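Local coordinates for protein citrinin polyketide synthase (Monascus purpureus, PDB 5MPT) that builds the polyketide precursor of the mycotoxin citrinin, this chain being the C-methyltransferase domain that methylates the growing polyketide, at residues 312-318 and 373-379; 35-40 and 181-186. All coordinates share one frame; numbering follows the deposited sequence. Where two conformers were deposited one is given.

Interaction 1. Residues 312-318 and 373-379; sequences LLLEMTE and NIQRLII. With EDO (1,2-ethanediol), chain D.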
ATOM      1  N   LEU A 312       9.626   0.831  10.812  1.00 17.79           N
ATOM      2  CA  LEU A 312       9.586   1.640   9.598  1.00 19.22           C
ATOM      3  C   LEU A 312       8.378   1.193   8.791  1.00 18.93           C
ATOM      4  O   LEU A 312       8.418   0.159   8.119  1.00 18.88           O
ATOM      5  CB  LEU A 312      10.872   1.514   8.793  1.00 19.53           C
ATOM      6  CG  LEU A 312      10.937   2.495   7.629  1.00 20.05           C
ATOM      7  CD1 LEU A 312      11.012   3.931   8.096  1.00 21.52           C
ATOM      8  CD2 LEU A 312      12.168   2.210   6.809  1.00 17.31           C
ATOM      9  N   LEU A 313       7.320   1.982   8.876  1.00 18.86           N
ATOM     10  CA  LEU A 313       6.153   1.798   8.025  1.00 18.34           C
ATOM     11  C   LEU A 313       6.357   2.451   6.664  1.00 17.26           C
ATOM     12  O   LEU A 313       6.950   3.534   6.540  1.00 18.61           O
ATOM     13  CB  LEU A 313       4.918   2.411   8.672  1.00 18.65           C
ATOM     14  CG  LEU A 313       4.435   1.811   9.972  1.00 20.80           C
ATOM     15  CD1 LEU A 313       3.483   2.772  10.647  1.00 23.35           C
ATOM     16  CD2 LEU A 313       3.725   0.483   9.703  1.00 20.84           C
ATOM     17  N   LEU A 314       5.866   1.782   5.634  0.54 17.13           N
ATOM     18  CA  LEU A 314       5.638   2.410   4.340  0.54 19.50           C
ATOM     19  C   LEU A 314       4.142   2.300   4.144  0.54 18.44           C
ATOM     20  O   LEU A 314       3.634   1.195   3.946  0.54 21.42           O
ATOM     21  CB  LEU A 314       6.406   1.716   3.216  0.54 19.98           C
ATOM     22  CG  LEU A 314       6.565   2.534   1.926  0.54 23.12           C
ATOM     23  CD1 LEU A 314       7.534   1.853   0.974  0.54 24.50           C
ATOM     24  CD2 LEU A 314       5.246   2.770   1.224  0.54 24.89           C
ATOM     25  N   GLU A 315       3.435   3.419   4.290  1.00 20.87           N
ATOM     26  CA  GLU A 315       1.980   3.415   4.283  1.00 22.22           C
ATOM     27  C   GLU A 315       1.430   4.453   3.337  1.00 20.50           C
ATOM     28  O   GLU A 315       1.916   5.588   3.278  1.00 21.70           O
ATOM     29  CB  GLU A 315       1.421   3.685   5.686  1.00 23.23           C
ATOM     30  CG  GLU A 315       1.387   2.472   6.547  1.00 22.32           C
ATOM     31  CD  GLU A 315       0.240   1.556   6.195  1.00 21.32           C
ATOM     32  OE1 GLU A 315      -0.709   2.007   5.499  1.00 21.04           O
ATOM     33  OE2 GLU A 315       0.300   0.377   6.590  1.00 19.65           O
ATOM     34  N   MET A 316       0.401   4.053   2.601  1.00 20.83           N
ATOM     35  CA  MET A 316      -0.358   4.988   1.795  1.00 19.71           C
ATOM     36  C   MET A 316      -1.200   5.854   2.722  1.00 20.90           C
ATOM     37  O   MET A 316      -2.063   5.350   3.444  1.00 21.19           O
ATOM     38  CB  MET A 316      -1.231   4.226   0.812  1.00 20.20           C
ATOM     39  CG  MET A 316      -1.912   5.151  -0.158  1.00 23.13           C
ATOM     40  SD  MET A 316      -2.623   4.320  -1.587  1.00 28.89           S
ATOM     41  CE  MET A 316      -1.238   4.350  -2.739  1.00 30.36           C
ATOM     42  N   THR A 317      -0.927   7.152   2.723  1.00 21.21           N
ATOM     43  CA  THR A 317      -1.500   8.064   3.697  1.00 22.85           C
ATOM     44  C   THR A 317      -2.626   8.905   3.106  1.00 24.52           C
ATOM     45  O   THR A 317      -3.335   9.581   3.853  1.00 26.27           O
ATOM     46  CB  THR A 317      -0.376   8.949   4.266  1.00 24.40           C
ATOM     47  OG1 THR A 317       0.461   9.405   3.188  1.00 23.64           O
ATOM     48  CG2 THR A 317       0.463   8.156   5.238  1.00 24.48           C
ATOM     49  N   GLU A 318      -2.788   8.886   1.781  1.00 23.09           N
ATOM     50  CA  GLU A 318      -3.887   9.535   1.086  1.00 27.20           C
ATOM     51  C   GLU A 318      -4.523   8.540   0.123  1.00 29.52           C
ATOM     52  O   GLU A 318      -3.825   7.741  -0.514  1.00 30.08           O
ATOM     53  CB  GLU A 318      -3.344  10.762   0.359  1.00 32.22           C
ATOM     54  CG  GLU A 318      -4.343  11.768  -0.122  1.00 39.69           C
ATOM     55  CD  GLU A 318      -3.637  13.021  -0.605  1.00 44.67           C
ATOM     56  OE1 GLU A 318      -3.512  13.187  -1.838  1.00 48.11           O
ATOM     57  OE2 GLU A 318      -3.173  13.811   0.253  1.00 42.94           O
ATOM     58  N   ASN A 373       2.626  13.433  -0.270  1.00 25.94           N
ATOM     59  CA  ASN A 373       1.509  13.186   0.633  1.00 25.75           C
ATOM     60  C   ASN A 373       0.804  11.869   0.348  1.00 21.26           C
ATOM     61  O   ASN A 373      -0.013  11.418   1.174  1.00 20.02           O
ATOM     62  CB  ASN A 373       0.494  14.333   0.559  1.00 30.30           C
ATOM     63  CG  ASN A 373       1.095  15.662   0.955  1.00 34.88           C
ATOM     64  OD1 ASN A 373       1.821  15.759   1.941  1.00 30.69           O
ATOM     65  ND2 ASN A 373       0.820  16.700   0.160  1.00 42.24           N
ATOM     66  N   ILE A 374       1.157  11.186  -0.738  1.00 19.53           N
ATOM     67  CA  ILE A 374       0.385   9.998  -1.119  1.00 19.39           C
ATOM     68  C   ILE A 374       0.796   8.794  -0.288  1.00 18.32           C
ATOM     69  O   ILE A 374      -0.060   8.053   0.216  1.00 19.07           O
ATOM     70  CB  ILE A 374       0.521   9.705  -2.621  1.00 19.36           C
ATOM     71  CG1 ILE A 374      -0.018  10.879  -3.443  1.00 20.98           C
ATOM     72  CG2 ILE A 374      -0.203   8.422  -2.979  1.00 20.91           C
ATOM     73  CD1 ILE A 374       0.353  10.793  -4.916  1.00 21.20           C
ATOM     74  N   GLN A 375       2.096   8.533  -0.205  1.00 20.01           N
ATOM     75  CA  GLN A 375       2.657   7.565   0.723  1.00 17.47           C
ATOM     76  C   GLN A 375       3.740   8.239   1.527  1.00 17.50           C
ATOM     77  O   GLN A 375       4.328   9.239   1.118  1.00 19.08           O
ATOM     78  CB  GLN A 375       3.261   6.350   0.023  1.00 15.34           C
ATOM     79  CG  GLN A 375       2.349   5.792  -1.063  1.00 15.86           C
ATOM     80  CD  GLN A 375       2.394   4.304  -1.127  1.00 16.69           C
ATOM     81  OE1 GLN A 375       1.962   3.625  -0.188  1.00 18.95           O
ATOM     82  NE2 GLN A 375       2.923   3.766  -2.196  1.00 16.77           N
ATOM     83  N   ARG A 376       4.027   7.632   2.668  1.00 16.79           N
ATOM     84  CA  ARG A 376       5.081   8.092   3.539  1.00 17.02           C
ATOM     85  C   ARG A 376       5.816   6.900   4.111  1.00 15.96           C
ATOM     86  O   ARG A 376       5.225   5.843   4.359  1.00 19.58           O
ATOM     87  CB  ARG A 376       4.537   8.934   4.679  1.00 17.18           C
ATOM     88  CG  ARG A 376       3.832  10.164   4.236  1.00 17.63           C
ATOM     89  CD  ARG A 376       3.536  11.069   5.393  1.00 19.67           C
ATOM     90  NE  ARG A 376       2.544  12.049   5.015  1.00 20.60           N
ATOM     91  CZ  ARG A 376       2.802  13.231   4.461  1.00 21.15           C
ATOM     92  NH1 ARG A 376       4.063  13.634   4.232  1.00 20.86           N
ATOM     93  NH2 ARG A 376       1.774  14.015   4.124  1.00 23.32           N
ATOM     94  N   LEU A 377       7.118   7.083   4.352  1.00 16.68           N
ATOM     95  CA  LEU A 377       7.789   6.301   5.370  1.00 16.14           C
ATOM     96  C   LEU A 377       7.493   6.938   6.720  1.00 17.64           C
ATOM     97  O   LEU A 377       7.639   8.149   6.903  1.00 20.07           O
ATOM     98  CB  LEU A 377       9.294   6.226   5.155  1.00 17.76           C
ATOM     99  CG  LEU A 377       9.838   5.586   3.875  1.00 20.19           C
ATOM    100  CD1 LEU A 377      11.367   5.760   3.800  1.00 21.76           C
ATOM    101  CD2 LEU A 377       9.420   4.144   3.797  1.00 20.96           C
ATOM    102  N   ILE A 378       7.070   6.119   7.658  1.00 17.39           N
ATOM    103  CA  ILE A 378       6.728   6.547   9.008  1.00 17.37           C
ATOM    104  C   ILE A 378       7.599   5.711   9.918  1.00 17.75           C
ATOM    105  O   ILE A 378       7.508   4.474   9.928  1.00 18.37           O
ATOM    106  CB  ILE A 378       5.235   6.356   9.342  1.00 17.55           C
ATOM    107  CG1 ILE A 378       4.344   7.061   8.322  1.00 18.42           C
ATOM    108  CG2 ILE A 378       4.916   6.887  10.736  1.00 19.14           C
ATOM    109  CD1 ILE A 378       2.861   6.669   8.452  1.00 21.42           C
ATOM    110  N   ILE A 379       8.508   6.367  10.610  1.00 16.59           N
ATOM    111  CA  ILE A 379       9.406   5.684  11.534  1.00 15.81           C
ATOM    112  C   ILE A 379       8.902   5.889  12.950  1.00 18.05           C
ATOM    113  O   ILE A 379       8.410   6.976  13.301  1.00 20.27           O
ATOM    114  CB  ILE A 379      10.866   6.175  11.355  1.00 17.93           C
ATOM    115  CG1 ILE A 379      11.808   5.264  12.135  1.00 19.87           C
ATOM    116  CG2 ILE A 379      11.046   7.646  11.810  1.00 18.40           C
ATOM    117  CD1 ILE A 379      13.289   5.520  11.795  1.00 21.22           C
TER
HETATM  118  C1  EDO D2203      -7.783   7.798   4.456  1.00 58.95           C
HETATM  119  O1  EDO D2203      -8.087   8.174   5.802  1.00 53.42           O
HETATM  120  C2  EDO D2203      -6.420   8.384   4.121  1.00 67.89           C
HETATM  121  O2  EDO D2203      -6.374   9.718   4.639  1.00 75.11           O
HETATM  122  O   HOH W   1      -1.257  15.711  -2.315  1.00 38.87           O
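L313 and E315 on strand 312-316 exchange backbone hydrogen bonds with I378 and R376 on strand 375-379, the two running antiparallel at 159°. L313 N donates to I378 O at 2.7 Å, and L313 O accepts from I378 N, while E315 and R376 form the second such pair. Between and beyond them L312-I379, L314-L377 and M316-Q375 are non-hydrogen-bonded pairs. Past the strand end I374 O accepts both T317 N (2.8 Å) and E318 N (3.3 Å) from the same face of its carbonyl plane, so the turning backbone stays attached.

Branched apolar side chains suit the buried sheet faces. On one, L312 CD1 meets I379 CB at 4.0 Å, and L314 packs against L377; on the other, CB of L313 and CB of I378 approach to 4.0 Å.

Polar side chains gather at the end of the pair. T317 turns OG1 between its backbone N and carbonyl carbon (chi1 44°), from where the hydroxyl gives a 2.9 Å bond to N373 O, arriving from above the carbonyl plane. R376, extended from CG to NE, passes T317 at about a right angle and bonds N373 OD1 through NH2 at 2.8 Å. The bent chain of Q375 carries its amide past L314 CD2 and the M316 backbone; there N286 ND2 binds OE1, and NE2 goes to I182 O and N183 OD1, so both ends of this buried amide are satisfied.

E315 points to the face of L313 and I378, its OE1 accepting from H289 ND1. Both are active-site residues, and the bond probably holds the imidazole in its orientation. Strand 375-381, antiparallel and inserted between 309-316 and the edge strand 361-364, gives the 3-2-1-4-5-7-6 order characteristic of class I methyltransferases.

Interaction 2. Residues 35-40 and 181-186; sequences GQLGTY and PINAVW. With EDO (1,2-ethanediol), chain C.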
ATOM      1  N   GLY A  35      12.570   8.876  -9.309  1.00 22.71           N
ATOM      2  CA  GLY A  35      11.809   7.674  -9.551  1.00 22.67           C
ATOM      3  C   GLY A  35      10.689   7.812 -10.529  1.00 24.09           C
ATOM      4  O   GLY A  35       9.933   6.855 -10.659  1.00 27.11           O
ATOM      5  N   GLN A  36      10.586   8.948 -11.213  1.00 25.14           N
ATOM      6  CA  GLN A  36       9.630   9.166 -12.287  1.00 26.74           C
ATOM      7  C   GLN A  36       8.183   9.231 -11.789  1.00 26.36           C
ATOM      8  O   GLN A  36       7.250   8.921 -12.534  1.00 26.26           O
ATOM      9  CB  GLN A  36       9.785   8.096 -13.375  1.00 29.04           C
ATOM     10  CG  GLN A  36      11.189   8.056 -13.976  1.00 30.00           C
ATOM     11  CD  GLN A  36      11.675   9.434 -14.435  1.00 31.35           C
ATOM     12  OE1 GLN A  36      11.094  10.028 -15.329  1.00 31.43           O
ATOM     13  NE2 GLN A  36      12.740   9.954 -13.794  1.00 33.41           N
ATOM     14  N   LEU A  37       8.000   9.699 -10.555  1.00 24.75           N
ATOM     15  CA  LEU A  37       6.708   9.990  -9.958  1.00 23.69           C
ATOM     16  C   LEU A  37       6.370  11.482  -9.953  1.00 24.00           C
ATOM     17  O   LEU A  37       5.312  11.865  -9.461  1.00 24.26           O
ATOM     18  CB  LEU A  37       6.682   9.436  -8.516  1.00 21.37           C
ATOM     19  CG  LEU A  37       5.283   9.106  -7.950  1.00 22.49           C
ATOM     20  CD1 LEU A  37       4.640   7.967  -8.718  1.00 23.23           C
ATOM     21  CD2 LEU A  37       5.461   8.797  -6.451  1.00 23.11           C
ATOM     22  N   GLY A  38       7.226  12.345 -10.498  1.00 23.59           N
ATOM     23  CA  GLY A  38       6.967  13.764 -10.334  1.00 22.84           C
ATOM     24  C   GLY A  38       5.854  14.357 -11.173  1.00 25.50           C
ATOM     25  O   GLY A  38       5.513  15.521 -10.961  1.00 26.63           O
ATOM     26  N   THR A  39       5.211  13.592 -12.045  1.00 28.21           N
ATOM     27  CA  THR A  39       3.997  14.062 -12.699  1.00 27.58           C
ATOM     28  C   THR A  39       2.804  13.230 -12.312  1.00 26.48           C
ATOM     29  O   THR A  39       1.744  13.377 -12.931  1.00 24.73           O
ATOM     30  CB  THR A  39       4.135  14.028 -14.214  1.00 26.49           C
ATOM     31  OG1 THR A  39       4.437  12.695 -14.636  1.00 26.33           O
ATOM     32  CG2 THR A  39       5.238  14.965 -14.668  1.00 25.70           C
ATOM     33  N   TYR A  40       2.937  12.366 -11.308  1.00 24.53           N
ATOM     34  CA  TYR A  40       1.903  11.355 -11.088  1.00 25.30           C
ATOM     35  C   TYR A  40       0.591  11.974 -10.619  1.00 26.89           C
ATOM     36  O   TYR A  40      -0.480  11.634 -11.137  1.00 28.58           O
ATOM     37  CB  TYR A  40       2.404  10.325 -10.082  1.00 25.55           C
ATOM     38  CG  TYR A  40       1.616   9.009 -10.060  1.00 24.17           C
ATOM     39  CD1 TYR A  40       1.878   8.005 -10.993  1.00 19.96           C
ATOM     40  CD2 TYR A  40       0.664   8.745  -9.081  1.00 26.59           C
ATOM     41  CE1 TYR A  40       1.179   6.819 -10.988  1.00 20.45           C
ATOM     42  CE2 TYR A  40      -0.027   7.527  -9.057  1.00 26.81           C
ATOM     43  CZ  TYR A  40       0.267   6.567  -9.989  1.00 23.12           C
ATOM     44  OH  TYR A  40      -0.381   5.376  -9.976  1.00 23.22           O
ATOM     45  N   PRO A 181       6.553   3.153  -9.947  1.00 21.18           N
ATOM     46  CA  PRO A 181       7.088   4.257  -9.142  1.00 21.80           C
ATOM     47  C   PRO A 181       6.254   4.600  -7.913  1.00 20.32           C
ATOM     48  O   PRO A 181       6.820   4.934  -6.875  1.00 22.70           O
ATOM     49  CB  PRO A 181       7.138   5.410 -10.162  1.00 21.83           C
ATOM     50  CG  PRO A 181       7.443   4.736 -11.435  1.00 22.02           C
ATOM     51  CD  PRO A 181       6.577   3.472 -11.389  1.00 20.83           C
ATOM     52  N   ILE A 182       4.924   4.485  -7.978  1.00 20.43           N
ATOM     53  CA  ILE A 182       4.092   4.882  -6.846  1.00 17.66           C
ATOM     54  C   ILE A 182       4.466   4.103  -5.588  1.00 19.04           C
ATOM     55  O   ILE A 182       4.273   4.590  -4.468  1.00 21.02           O
ATOM     56  CB  ILE A 182       2.597   4.693  -7.198  1.00 19.82           C
ATOM     57  CG1 ILE A 182       1.673   5.222  -6.097  1.00 22.88           C
ATOM     58  CG2 ILE A 182       2.245   3.209  -7.400  1.00 20.93           C
ATOM     59  CD1 ILE A 182       1.772   6.676  -5.841  1.00 28.70           C
ATOM     60  N   ASN A 183       5.017   2.899  -5.745  1.00 18.56           N
ATOM     61  CA  ASN A 183       5.588   2.147  -4.636  1.00 20.41           C
ATOM     62  C   ASN A 183       7.117   2.174  -4.598  1.00 21.98           C
ATOM     63  O   ASN A 183       7.698   2.242  -3.515  1.00 23.24           O
ATOM     64  CB  ASN A 183       5.129   0.701  -4.704  1.00 20.63           C
ATOM     65  CG  ASN A 183       3.709   0.538  -4.240  1.00 21.80           C
ATOM     66  OD1 ASN A 183       3.329   0.996  -3.167  1.00 23.86           O
ATOM     67  ND2 ASN A 183       2.900  -0.079  -5.064  1.00 21.60           N
ATOM     68  N   ALA A 184       7.777   2.061  -5.746  1.00 21.87           N
ATOM     69  CA  ALA A 184       9.236   1.949  -5.764  1.00 23.08           C
ATOM     70  C   ALA A 184       9.919   3.175  -5.185  1.00 22.03           C
ATOM     71  O   ALA A 184      10.985   3.053  -4.581  1.00 21.39           O
ATOM     72  CB  ALA A 184       9.731   1.689  -7.179  1.00 23.92           C
ATOM     73  N   VAL A 185       9.320   4.351  -5.328  1.00 21.79           N
ATOM     74  CA  VAL A 185       9.961   5.580  -4.862  1.00 19.85           C
ATOM     75  C   VAL A 185      10.334   5.449  -3.390  1.00 19.79           C
ATOM     76  O   VAL A 185      11.484   5.695  -2.984  1.00 18.84           O
ATOM     77  CB  VAL A 185       9.026   6.780  -5.107  1.00 19.89           C
ATOM     78  CG1 VAL A 185       9.294   7.914  -4.078  1.00 19.51           C
ATOM     79  CG2 VAL A 185       9.197   7.259  -6.520  1.00 21.20           C
ATOM     80  N   TRP A 186       9.361   5.074  -2.566  1.00 20.70           N
ATOM     81  CA  TRP A 186       9.585   5.046  -1.129  1.00 20.98           C
ATOM     82  C   TRP A 186      10.358   3.816  -0.674  1.00 20.45           C
ATOM     83  O   TRP A 186      11.045   3.886   0.345  1.00 20.08           O
ATOM     84  CB  TRP A 186       8.246   5.141  -0.391  1.00 20.09           C
ATOM     85  CG  TRP A 186       7.719   6.533  -0.465  1.00 21.23           C
ATOM     86  CD1 TRP A 186       8.091   7.596   0.305  1.00 23.38           C
ATOM     87  CD2 TRP A 186       6.767   7.034  -1.410  1.00 20.75           C
ATOM     88  NE1 TRP A 186       7.422   8.730  -0.087  1.00 23.44           N
ATOM     89  CE2 TRP A 186       6.593   8.408  -1.128  1.00 23.01           C
ATOM     90  CE3 TRP A 186       6.011   6.449  -2.433  1.00 19.26           C
ATOM     91  CZ2 TRP A 186       5.735   9.207  -1.849  1.00 23.80           C
ATOM     92  CZ3 TRP A 186       5.182   7.244  -3.147  1.00 20.11           C
ATOM     93  CH2 TRP A 186       5.029   8.610  -2.840  1.00 22.46           C
TER
HETATM   94  C1  EDO C2202       7.601  10.629 -15.556  1.00 31.40           C
HETATM   95  O1  EDO C2202       7.024  11.930 -15.446  1.00 28.32           O
HETATM   96  C2  EDO C2202       6.546   9.658 -16.059  1.00 32.35           C
HETATM   97  O2  EDO C2202       5.294   9.948 -15.413  1.00 27.69           O
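L37 swings CG anti to its backbone N (chi1 -155°), and with chi2 at 65° its two methyls part: CD1 settles on the start of helix 181-186, while CD2 reaches the CZ3-CH2 end of W186. Y40 likewise has CG opposite its N (chi1 -163°), which turns a face of its ring to I182. The segment 35-40 leaves helix 28-34 through a Schellman motif with Q36, at positive phi, as the C-prime residue, and a type I turn from L37 to Y40 leads into helix 40-62. A helix-to-helix connection of the N-terminal helical part thus packs on the first turn of helix 181-198.

The contact is apolar, with no hydrogen bond across it. L37 carries most of it: its branched end suits a site bounded by P181, I182, V185 and W186. CD1 sits 3.6 Å from I182 N and 3.9 Å from P181 CB, and L37 CB touches V185 CG2. Proline suits the first turn of a helix, where its missing N-H costs no helical bond, and its ring carbon CB lies 3.2 Å from G35 O.

At G35 the lack of a side chain matters, since V185 CG2 comes to 4.0 Å from its CA, in the direction a CB would take. I182 crosses Y40 at about a right angle, its CB over one face of the phenol and CD1 3.8 Å from CE2. The Y40 hydroxyl meanwhile bonds E138 and W322, fixing the far end of the ring. V185 CG1 covers one face of the W186 indole, and L37 CD2 approaches the same indole obliquely, 3.6 Å from CH2.

In the fold
Interaction 2 closes before interaction 1 opens along the chain, and their centres lie 13 Å apart. Helix 181-198 joins them: one side of its first turns receives the 35-40 connection, within the range of the helix-turn-helix family, while another meets strands 309-316 and 375-381 of the seven-stranded mixed sheet. The junction is direct, through polar contacts of Q375 with the first turn of the helix and packing of Q375 O 3.3 Å from W186 CZ2. The N-terminal helical part is thereby connected through one helix to the Rossmann-type core, whose strand 309-316 carries the active-site E315, with the L314 side chain about 8 Å from the bound S-adenosyl-L-homocysteine.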